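Local coordinates for Esterase/lipase (Uncultured bacterium, PDB 3K6K), which probably hydrolyses carboxylic ester bonds as an alpha/beta-hydrolase esterase related to hormone-sensitive lipase, at residues 182-187 with 282-287; 274-279 with 297-302. All coordinates share one frame; numbering follows the deposited sequence.

Contact 1 and contact 2 lie side by side in an alpha/beta hydrolase, their centres about 9 Å apart, and both reach the same central sheet. They interleave along the chain: contact 1 joins the end of strand 180-184 to the loop after His281, the probable catalytic histidine, and contact 2 joins strand 271-276, outermost within its own chain, to helix 291-305, which follows that loop. Packing ties them together, with Phe283 CZ 3.4 Å from Trp276 CG and Leu184 CD1 3.4 Å from Ile300 CD1. Contact 1 is central and borders the likely Ser157-His281-Glu251 triad; contact 2 lies farther out, beside the subunit interface.

Contact 1 (182-187 with 282-287); sequences VMLSPF and VFQMYG
Ser185 and Val282 make the one direct hydrogen bond between these segments: Val282 N donates to Ser185 OG over 3.1 Å, at a nearly straight 161°. With chi1 at -64° the serine hydroxyl lies anti to its own carbonyl carbon, and from there it reaches the backbone where the 282-287 loop begins. A water extends the polar link, giving one proton to Ser185 OG at 2.8 Å and another to Gln284 OE1 at 2.9 Å. Ser185 OG also hydrogen-bonds to Glu251, so a small hydroxyl suits a place where one atom must serve a backbone amide, a water and a carboxylate.

Strand 180-184 is an inner strand of the parallel part of the alpha/beta hydrolase sheet, between 151-156 and 243-248. Ser157, His281 and Glu251 are probably the Ser-His-Glu triad, with Ser157 on what looks like a GxSxG nucleophile elbow, as in this fold. Ser185, touching His281 and bonded to Glu251, therefore probably belongs to the second shell that positions the acid.

The apolar contacts flank the polar ones. Val282 CG2 approaches Ser185 CB at 3.9 Å, while its CG1 lies 4.4 Å from Leu184 CB; the short beta-branched side chain fills the space beside the backbone without polar demands. Leu184 crosses the bent side chain of Gln284 obliquely, its CG 3.6 Å from the amide carbon CD. Gln284 CD sits 3.8 Å above the centre of the Phe283 ring, which probably helps steady the amide, whose NE2 also makes a weak hydrogen bond to Ser296.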
loop_
_atom_site.group_PDB
_atom_site.type_symbol
_atom_site.label_atom_id
_atom_site.label_comp_id
_atom_site.label_asym_id
_atom_site.label_seq_id
_atom_site.Cartn_x
_atom_site.Cartn_y
_atom_site.Cartn_z
ATOM N N VAL A 182 12.462 3.114 -4.352
ATOM C CA VAL A 182 11.561 4.041 -3.624
ATOM C C VAL A 182 10.926 5.130 -4.493
ATOM O O VAL A 182 11.603 5.785 -5.295
ATOM C CB VAL A 182 12.237 4.682 -2.456
ATOM C CG1 VAL A 182 11.221 5.480 -1.625
ATOM C CG2 VAL A 182 12.886 3.601 -1.572
ATOM N N MET A 183 9.626 5.364 -4.331
ATOM C CA MET A 183 8.909 6.369 -5.140
ATOM C C MET A 183 7.975 7.270 -4.309
ATOM O O MET A 183 7.115 6.803 -3.586
ATOM C CB MET A 183 8.119 5.712 -6.298
ATOM C CG MET A 183 8.990 4.940 -7.289
ATOM S SD MET A 183 7.949 3.957 -8.387
ATOM C CE MET A 183 7.921 2.406 -7.508
ATOM N N LEU A 184 8.147 8.578 -4.431
ATOM C CA LEU A 184 7.417 9.545 -3.623
ATOM C C LEU A 184 6.413 10.169 -4.606
ATOM O O LEU A 184 6.847 10.845 -5.554
ATOM C CB LEU A 184 8.450 10.570 -3.098
ATOM C CG LEU A 184 9.205 10.360 -1.785
ATOM C CD1 LEU A 184 9.237 8.906 -1.271
ATOM C CD2 LEU A 184 10.591 11.047 -1.653
ATOM N N SER A 185 5.103 9.882 -4.463
ATOM C CA SER A 185 4.059 10.420 -5.342
ATOM C C SER A 185 4.399 10.227 -6.829
ATOM O O SER A 185 4.373 11.210 -7.607
ATOM C CB SER A 185 3.882 11.934 -5.123
ATOM O OG SER A 185 3.404 12.265 -3.801
ATOM N N PRO A 186 4.677 8.971 -7.252
ATOM C CA PRO A 186 5.160 8.759 -8.606
ATOM C C PRO A 186 4.182 9.191 -9.717
ATOM O O PRO A 186 2.962 9.008 -9.593
ATOM C CB PRO A 186 5.445 7.245 -8.649
ATOM C CG PRO A 186 4.717 6.675 -7.560
ATOM C CD PRO A 186 4.463 7.705 -6.533
ATOM N N PHE A 187 4.715 9.802 -10.770
ATOM C CA PHE A 187 3.907 10.211 -11.953
ATOM C C PHE A 187 4.108 9.115 -12.982
ATOM O O PHE A 187 5.177 9.006 -13.571
ATOM C CB PHE A 187 4.415 11.559 -12.476
ATOM C CG PHE A 187 3.599 12.150 -13.634
ATOM C CD1 PHE A 187 4.165 13.103 -14.455
ATOM C CD2 PHE A 187 2.254 11.793 -13.846
ATOM C CE1 PHE A 187 3.462 13.654 -15.480
ATOM C CE2 PHE A 187 1.532 12.366 -14.837
ATOM C CZ PHE A 187 2.129 13.317 -15.663
ATOM N N VAL A 282 4.329 15.138 -3.099
ATOM C CA VAL A 282 5.700 15.065 -2.594
ATOM C C VAL A 282 5.891 15.842 -1.261
ATOM O O VAL A 282 6.774 16.674 -1.108
ATOM C CB VAL A 282 6.795 15.457 -3.653
ATOM C CG1 VAL A 282 8.153 14.997 -3.132
ATOM C CG2 VAL A 282 6.551 14.803 -5.086
ATOM N N PHE A 283 5.090 15.506 -0.272
ATOM C CA PHE A 283 5.081 16.249 0.974
ATOM C C PHE A 283 6.380 16.199 1.733
ATOM O O PHE A 283 6.580 17.056 2.625
ATOM C CB PHE A 283 3.934 15.772 1.875
ATOM C CG PHE A 283 4.101 14.351 2.423
ATOM C CD1 PHE A 283 4.648 14.146 3.683
ATOM C CD2 PHE A 283 3.651 13.258 1.709
ATOM C CE1 PHE A 283 4.784 12.866 4.186
ATOM C CE2 PHE A 283 3.745 11.988 2.205
ATOM C CZ PHE A 283 4.345 11.778 3.431
ATOM N N GLN A 284 7.243 15.224 1.393
ATOM C CA GLN A 284 8.502 15.040 2.063
ATOM C C GLN A 284 9.412 16.277 1.854
ATOM O O GLN A 284 10.471 16.358 2.481
ATOM C CB GLN A 284 9.230 13.703 1.637
ATOM C CG GLN A 284 8.442 12.360 1.813
ATOM C CD GLN A 284 7.303 12.166 0.744
ATOM O OE1 GLN A 284 7.041 13.064 -0.097
ATOM N NE2 GLN A 284 6.648 11.010 0.783
ATOM N N MET A 285 9.037 17.174 0.931
ATOM C CA MET A 285 9.713 18.459 0.791
ATOM C C MET A 285 9.500 19.442 1.972
ATOM O O MET A 285 10.291 20.413 2.150
ATOM C CB MET A 285 9.342 19.179 -0.529
ATOM C CG MET A 285 9.414 18.310 -1.746
ATOM S SD MET A 285 10.964 18.135 -2.655
ATOM C CE MET A 285 10.985 19.611 -3.666
ATOM N N TYR A 286 8.459 19.203 2.766
ATOM C CA TYR A 286 7.980 20.222 3.680
ATOM C C TYR A 286 8.146 19.904 5.178
ATOM O O TYR A 286 7.385 20.412 6.015
ATOM C CB TYR A 286 6.539 20.612 3.308
ATOM C CG TYR A 286 6.401 20.854 1.780
ATOM C CD1 TYR A 286 5.599 20.043 0.980
ATOM C CD2 TYR A 286 7.073 21.904 1.159
ATOM C CE1 TYR A 286 5.513 20.261 -0.410
ATOM C CE2 TYR A 286 6.971 22.152 -0.202
ATOM C CZ TYR A 286 6.202 21.338 -0.988
ATOM O OH TYR A 286 6.171 21.566 -2.339
ATOM N N GLY A 287 9.156 19.103 5.518
ATOM C CA GLY A 287 9.508 18.841 6.922
ATOM C C GLY A 287 9.488 20.133 7.701
ATOM O O GLY A 287 8.969 20.188 8.806
HETATM O O HOH W 1 4.950 11.646 -1.583
#

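Contact 2 (274-279 with 297-302); sequences KIWPDM and IKEICH
Lys274 and Glu299 meet nearly at right angles, an extended lysine from the strand against an extended glutamate from the helix. Their ends form a salt bridge in which Lys274 NZ donates to Glu299 OE2 at 2.6 Å; Glu299 OE2 accepts on its syn lone pair, on the side of the other oxygen. Glu299 OE1 is also near, 2.9 Å from Lys274 NZ, so the ammonium faces both oxygens. The lysine spans the gap because CG stands anti to the backbone N (chi1 -167°) and every later torsion is also close to 180°; a long, flexible cation suits a pairing whose nearest CA atoms, those of Lys274 and Glu299, are 10.3 Å apart.

Trp276 and Glu299 reach toward each other from opposite directions. Trp276 CZ2 lies 3.5 Å from Glu299 OE2, with the ring and carboxylate planes 42° apart, an oblique approach. The indole also supports the lysine: Lys274 CE lies 3.7 Å above one face of the Trp276 ring, offset toward the rim, so the outer methylene of the lysine rests on the indole while its charge reaches beyond. Were Glu299 replaced by an alanine, the Lys274 ammonium would probably be left without its carboxylate mate and its outer chain freer to swing, its other ion pair, to Glu272 of the second subunit, being long and weak.

Lys274 and Ile275 pair antiparallel with a strand of that subunit, continuing the sheet across the dimer. The salt bridge thus fastens helix 291-305 to strand 271-276, outermost within its own chain, the packing of a helix on the sheet expected in an alpha/beta hydrolase.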
loop_
_atom_site.group_PDB
_atom_site.type_symbol
_atom_site.label_atom_id
_atom_site.label_comp_id
_atom_site.label_asym_id
_atom_site.label_seq_id
_atom_site.Cartn_x
_atom_site.Cartn_y
_atom_site.Cartn_z
ATOM N N LYS A 274 2.144 3.329 1.336
ATOM C CA LYS A 274 1.494 4.076 2.372
ATOM C C LYS A 274 0.909 5.389 1.810
ATOM O O LYS A 274 1.546 6.114 1.059
ATOM C CB LYS A 274 2.474 4.353 3.517
ATOM C CG LYS A 274 1.830 4.866 4.797
ATOM C CD LYS A 274 2.905 4.899 5.883
ATOM C CE LYS A 274 2.409 5.385 7.252
ATOM N NZ LYS A 274 3.551 5.054 8.169
ATOM N N ILE A 275 -0.314 5.697 2.222
ATOM C CA ILE A 275 -0.955 6.920 1.821
ATOM C C ILE A 275 -1.132 7.813 3.023
ATOM O O ILE A 275 -1.708 7.361 4.031
ATOM C CB ILE A 275 -2.315 6.622 1.250
ATOM C CG1 ILE A 275 -2.170 5.732 -0.003
ATOM C CG2 ILE A 275 -2.982 7.928 0.905
ATOM C CD1 ILE A 275 -3.525 5.236 -0.497
ATOM N N TRP A 276 -0.726 9.073 2.903
ATOM C CA TRP A 276 -0.638 9.953 4.055
ATOM C C TRP A 276 -1.724 11.021 4.124
ATOM O O TRP A 276 -1.760 11.926 3.301
ATOM C CB TRP A 276 0.752 10.606 4.186
ATOM C CG TRP A 276 1.902 9.618 4.316
ATOM C CD1 TRP A 276 2.405 8.821 3.325
ATOM C CD2 TRP A 276 2.763 9.401 5.480
ATOM N NE1 TRP A 276 3.471 8.066 3.817
ATOM C CE2 TRP A 276 3.724 8.426 5.114
ATOM C CE3 TRP A 276 2.797 9.928 6.784
ATOM C CZ2 TRP A 276 4.670 7.961 5.989
ATOM C CZ3 TRP A 276 3.743 9.467 7.644
ATOM C CH2 TRP A 276 4.685 8.488 7.244
ATOM N N PRO A 277 -2.576 10.941 5.171
ATOM C CA PRO A 277 -3.711 11.845 5.409
ATOM C C PRO A 277 -3.326 13.347 5.320
ATOM O O PRO A 277 -2.339 13.800 5.933
ATOM C CB PRO A 277 -4.167 11.496 6.848
ATOM C CG PRO A 277 -3.448 10.255 7.245
ATOM C CD PRO A 277 -2.424 9.908 6.209
ATOM N N ASP A 278 -4.120 14.127 4.594
ATOM C CA ASP A 278 -3.871 15.598 4.529
ATOM C C ASP A 278 -2.472 16.014 3.977
ATOM O O ASP A 278 -2.047 17.174 4.181
ATOM C CB ASP A 278 -4.025 16.245 5.931
ATOM C CG ASP A 278 -5.418 16.054 6.536
ATOM O OD1 ASP A 278 -6.430 16.157 5.820
ATOM O OD2 ASP A 278 -5.489 15.848 7.769
ATOM N N MET A 279 -1.741 15.103 3.334
ATOM C CA MET A 279 -0.435 15.476 2.728
ATOM C C MET A 279 -0.551 15.773 1.234
ATOM O O MET A 279 -1.266 15.076 0.512
ATOM C CB MET A 279 0.642 14.407 2.971
ATOM C CG MET A 279 1.041 14.317 4.472
ATOM S SD MET A 279 1.787 15.917 4.920
ATOM C CE MET A 279 0.355 16.486 5.854
ATOM N N ILE A 297 10.153 10.358 5.676
ATOM C CA ILE A 297 11.569 10.255 5.499
ATOM C C ILE A 297 12.185 9.216 6.453
ATOM O O ILE A 297 13.014 8.390 6.053
ATOM C CB ILE A 297 12.175 11.687 5.526
ATOM C CG1 ILE A 297 11.831 12.382 4.138
ATOM C CG2 ILE A 297 13.646 11.657 5.647
ATOM C CD1 ILE A 297 11.952 13.907 4.157
ATOM N N LYS A 298 11.744 9.218 7.697
ATOM C CA LYS A 298 12.292 8.336 8.685
ATOM C C LYS A 298 12.001 6.906 8.255
ATOM O O LYS A 298 12.922 6.083 8.217
ATOM C CB LYS A 298 11.681 8.631 10.059
ATOM C CG LYS A 298 12.535 8.153 11.275
ATOM C CD LYS A 298 13.619 9.225 11.747
ATOM C CE LYS A 298 13.117 10.251 12.799
ATOM N NZ LYS A 298 12.341 11.421 12.239
ATOM N N GLU A 299 10.743 6.632 7.894
ATOM C CA GLU A 299 10.340 5.304 7.476
ATOM C C GLU A 299 11.017 4.819 6.187
ATOM O O GLU A 299 11.407 3.632 6.110
ATOM C CB GLU A 299 8.825 5.204 7.336
ATOM C CG GLU A 299 8.132 5.378 8.629
ATOM C CD GLU A 299 6.623 5.304 8.536
ATOM O OE1 GLU A 299 6.012 5.468 9.614
ATOM O OE2 GLU A 299 6.055 5.081 7.430
ATOM N N ILE A 300 11.140 5.728 5.202
ATOM C CA ILE A 300 11.769 5.432 3.930
ATOM C C ILE A 300 13.186 4.995 4.167
ATOM O O ILE A 300 13.666 4.046 3.525
ATOM C CB ILE A 300 11.816 6.641 2.984
ATOM C CG1 ILE A 300 10.444 6.933 2.331
ATOM C CG2 ILE A 300 12.840 6.403 1.860
ATOM C CD1 ILE A 300 10.306 8.377 1.947
ATOM N N CYS A 301 13.853 5.694 5.090
ATOM C CA CYS A 301 15.251 5.400 5.385
ATOM C C CYS A 301 15.352 4.062 6.097
ATOM O O CYS A 301 16.217 3.264 5.770
ATOM C CB CYS A 301 15.956 6.548 6.140
ATOM S SG CYS A 301 16.288 7.981 5.020
ATOM N N HIS A 302 14.465 3.809 7.040
ATOM C CA HIS A 302 14.449 2.519 7.678
ATOM C C HIS A 302 14.311 1.423 6.584
ATOM O O HIS A 302 15.037 0.402 6.582
ATOM C CB HIS A 302 13.304 2.450 8.693
ATOM C CG HIS A 302 13.433 1.327 9.678
ATOM N ND1 HIS A 302 14.184 1.433 10.837
ATOM C CD2 HIS A 302 12.903 0.074 9.690
ATOM C CE1 HIS A 302 14.109 0.299 11.520
ATOM N NE2 HIS A 302 13.348 -0.545 10.842
#